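Local structure of cyclic AMP receptor protein (Thermus thermophilus, 4EV0) at residues L19-R24 and Y105-R110. The protein activates transcription in a cAMP-dependent manner, binding cyclic AMP and promoter DNA as a homodimer. Residues are numbered along the deposited sequence; the frame is centred on the assembly and turned at random.
Sequences LSYFQR and YLALIR
The phenol ring of Y21 lies with one face against L108 on helix 102-111. CB of L108 stands over the middle of the ring, 3.9 Å from its centroid and only 9° off the ring normal, in a CH-pi contact. The same face receives the CD1 methyl, which reaches CE1 of Y21 at 3.7 Å. The helix backbone sets CB there; with CG anti to the backbone N (chi1 171°) and CD1 turned back toward CA (chi2 59°), the methyl comes over the ring's CD1-CE1 side. Near the CE2 corner, CB of A107 approaches CE2 of Y21 to 4.2 Å, a looser apolar touch. One aromatic ring thus carries the contact; an alanine in place of Y21 would probably uncover this flank of L108 and lose most of the packing between the two segments. Y21 occupies the third position of a type I turn, L19 to F22, closed by F22 N to L19 O at 3.2 Å. The next residue, F22, packs on L98 and L100 of strand 95-101. The arrangement joins the turn between helix 12-19 and strand 23-27 to the helix following the beta-roll, as in the cyclic nucleotide-binding domain of the CRP family.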
loop_
_atom_site.group_PDB
_atom_site.type_symbol
_atom_site.label_atom_id
_atom_site.label_comp_id
_atom_site.label_asym_id
_atom_site.label_seq_id
_atom_site.Cartn_x
_atom_site.Cartn_y
_atom_site.Cartn_z
ATOM N N LEU B 19 8.713 27.450 -13.434
ATOM C CA LEU B 19 7.325 27.877 -13.596
ATOM C C LEU B 19 6.988 28.388 -14.999
ATOM O O LEU B 19 5.815 28.411 -15.387
ATOM C CB LEU B 19 6.983 28.947 -12.557
ATOM C CG LEU B 19 6.796 28.365 -11.157
ATOM C CD1 LEU B 19 6.601 29.462 -10.128
ATOM C CD2 LEU B 19 5.615 27.408 -11.167
ATOM N N SER B 20 8.014 28.786 -15.758
ATOM C CA SER B 20 7.809 29.410 -17.070
ATOM C C SER B 20 7.423 28.397 -18.147
ATOM O O SER B 20 6.994 28.781 -19.243
ATOM C CB SER B 20 9.043 30.216 -17.503
ATOM O OG SER B 20 10.126 29.381 -17.893
ATOM N N TYR B 21 7.582 27.109 -17.831
ATOM C CA TYR B 21 7.197 26.036 -18.750
ATOM C C TYR B 21 5.700 25.658 -18.631
ATOM O O TYR B 21 5.161 24.901 -19.447
ATOM C CB TYR B 21 8.087 24.813 -18.519
ATOM C CG TYR B 21 9.524 24.972 -18.982
ATOM C CD1 TYR B 21 10.447 25.702 -18.237
ATOM C CD2 TYR B 21 9.970 24.358 -20.147
ATOM C CE1 TYR B 21 11.768 25.837 -18.655
ATOM C CE2 TYR B 21 11.288 24.487 -20.572
ATOM C CZ TYR B 21 12.179 25.228 -19.823
ATOM O OH TYR B 21 13.486 25.358 -20.249
ATOM N N PHE B 22 5.040 26.200 -17.611
ATOM C CA PHE B 22 3.666 25.832 -17.283
ATOM C C PHE B 22 2.622 26.652 -18.063
ATOM O O PHE B 22 2.910 27.738 -18.577
ATOM C CB PHE B 22 3.428 25.991 -15.786
ATOM C CG PHE B 22 4.024 24.902 -14.963
ATOM C CD1 PHE B 22 5.398 24.803 -14.805
ATOM C CD2 PHE B 22 3.212 23.975 -14.326
ATOM C CE1 PHE B 22 5.949 23.779 -14.028
ATOM C CE2 PHE B 22 3.758 22.964 -13.560
ATOM C CZ PHE B 22 5.123 22.870 -13.412
ATOM N N GLN B 23 1.415 26.108 -18.153
ATOM C CA GLN B 23 0.306 26.773 -18.817
ATOM C C GLN B 23 -0.849 26.842 -17.832
ATOM O O GLN B 23 -1.075 25.905 -17.053
ATOM C CB GLN B 23 -0.094 26.007 -20.079
ATOM C CG GLN B 23 1.096 25.773 -21.005
ATOM C CD GLN B 23 0.732 25.198 -22.364
ATOM O OE1 GLN B 23 -0.432 25.200 -22.774
ATOM N NE2 GLN B 23 1.746 24.701 -23.077
ATOM N N ARG B 24 -1.562 27.960 -17.851
ATOM C CA ARG B 24 -2.675 28.165 -16.940
ATOM C C ARG B 24 -3.935 27.466 -17.458
ATOM O O ARG B 24 -4.273 27.581 -18.626
ATOM C CB ARG B 24 -2.916 29.664 -16.751
ATOM C CG ARG B 24 -1.677 30.435 -16.274
ATOM C CD ARG B 24 -1.945 31.943 -16.206
ATOM N NE ARG B 24 -1.111 32.613 -15.203
ATOM C CZ ARG B 24 -0.156 33.499 -15.479
ATOM N NH1 ARG B 24 0.096 33.829 -16.735
ATOM N NH2 ARG B 24 0.542 34.058 -14.497
ATOM N N TYR B 105 7.878 19.376 -20.218
ATOM C CA TYR B 105 8.538 18.721 -19.108
ATOM C C TYR B 105 9.916 18.187 -19.538
ATOM O O TYR B 105 10.906 18.358 -18.824
ATOM C CB TYR B 105 7.637 17.603 -18.562
ATOM C CG TYR B 105 8.380 16.489 -17.886
ATOM C CD1 TYR B 105 8.682 16.552 -16.527
ATOM C CD2 TYR B 105 8.780 15.368 -18.597
ATOM C CE1 TYR B 105 9.370 15.532 -15.899
ATOM C CE2 TYR B 105 9.477 14.330 -17.975
ATOM C CZ TYR B 105 9.765 14.417 -16.625
ATOM O OH TYR B 105 10.457 13.394 -16.009
ATOM N N LEU B 106 9.965 17.556 -20.711
ATOM C CA LEU B 106 11.196 16.977 -21.254
ATOM C C LEU B 106 12.304 18.010 -21.473
ATOM O O LEU B 106 13.490 17.729 -21.277
ATOM C CB LEU B 106 10.907 16.247 -22.572
ATOM C CG LEU B 106 10.178 14.913 -22.402
ATOM C CD1 LEU B 106 10.010 14.221 -23.741
ATOM C CD2 LEU B 106 10.943 14.035 -21.439
ATOM N N ALA B 107 11.916 19.207 -21.888
ATOM C CA ALA B 107 12.897 20.263 -22.077
ATOM C C ALA B 107 13.291 20.869 -20.726
ATOM O O ALA B 107 14.432 21.309 -20.547
ATOM C CB ALA B 107 12.380 21.337 -23.051
ATOM N N LEU B 108 12.355 20.880 -19.774
ATOM C CA LEU B 108 12.635 21.445 -18.453
ATOM C C LEU B 108 13.672 20.648 -17.641
ATOM O O LEU B 108 14.593 21.224 -17.058
ATOM C CB LEU B 108 11.355 21.606 -17.635
ATOM C CG LEU B 108 11.569 21.981 -16.160
ATOM C CD1 LEU B 108 12.325 23.306 -16.046
ATOM C CD2 LEU B 108 10.234 22.046 -15.402
ATOM N N ILE B 109 13.515 19.329 -17.584
ATOM C CA ILE B 109 14.426 18.519 -16.771
ATOM C C ILE B 109 15.846 18.539 -17.329
ATOM O O ILE B 109 16.800 18.318 -16.592
ATOM C CB ILE B 109 13.928 17.074 -16.566
ATOM C CG1 ILE B 109 13.906 16.308 -17.883
ATOM C CG2 ILE B 109 12.550 17.078 -15.913
ATOM C CD1 ILE B 109 13.664 14.837 -17.703
ATOM N N ARG B 110 15.976 18.841 -18.623
ATOM C CA ARG B 110 17.294 18.995 -19.256
ATOM C C ARG B 110 18.039 20.197 -18.690
ATOM O O ARG B 110 19.265 20.202 -18.628
ATOM C CB ARG B 110 17.177 19.120 -20.772
ATOM C CG ARG B 110 17.005 17.798 -21.488
ATOM C CD ARG B 110 17.067 17.982 -23.008
ATOM N NE ARG B 110 17.648 16.801 -23.646
ATOM C CZ ARG B 110 18.227 16.795 -24.844
ATOM N NH1 ARG B 110 18.302 17.915 -25.553
ATOM N NH2 ARG B 110 18.732 15.669 -25.334
#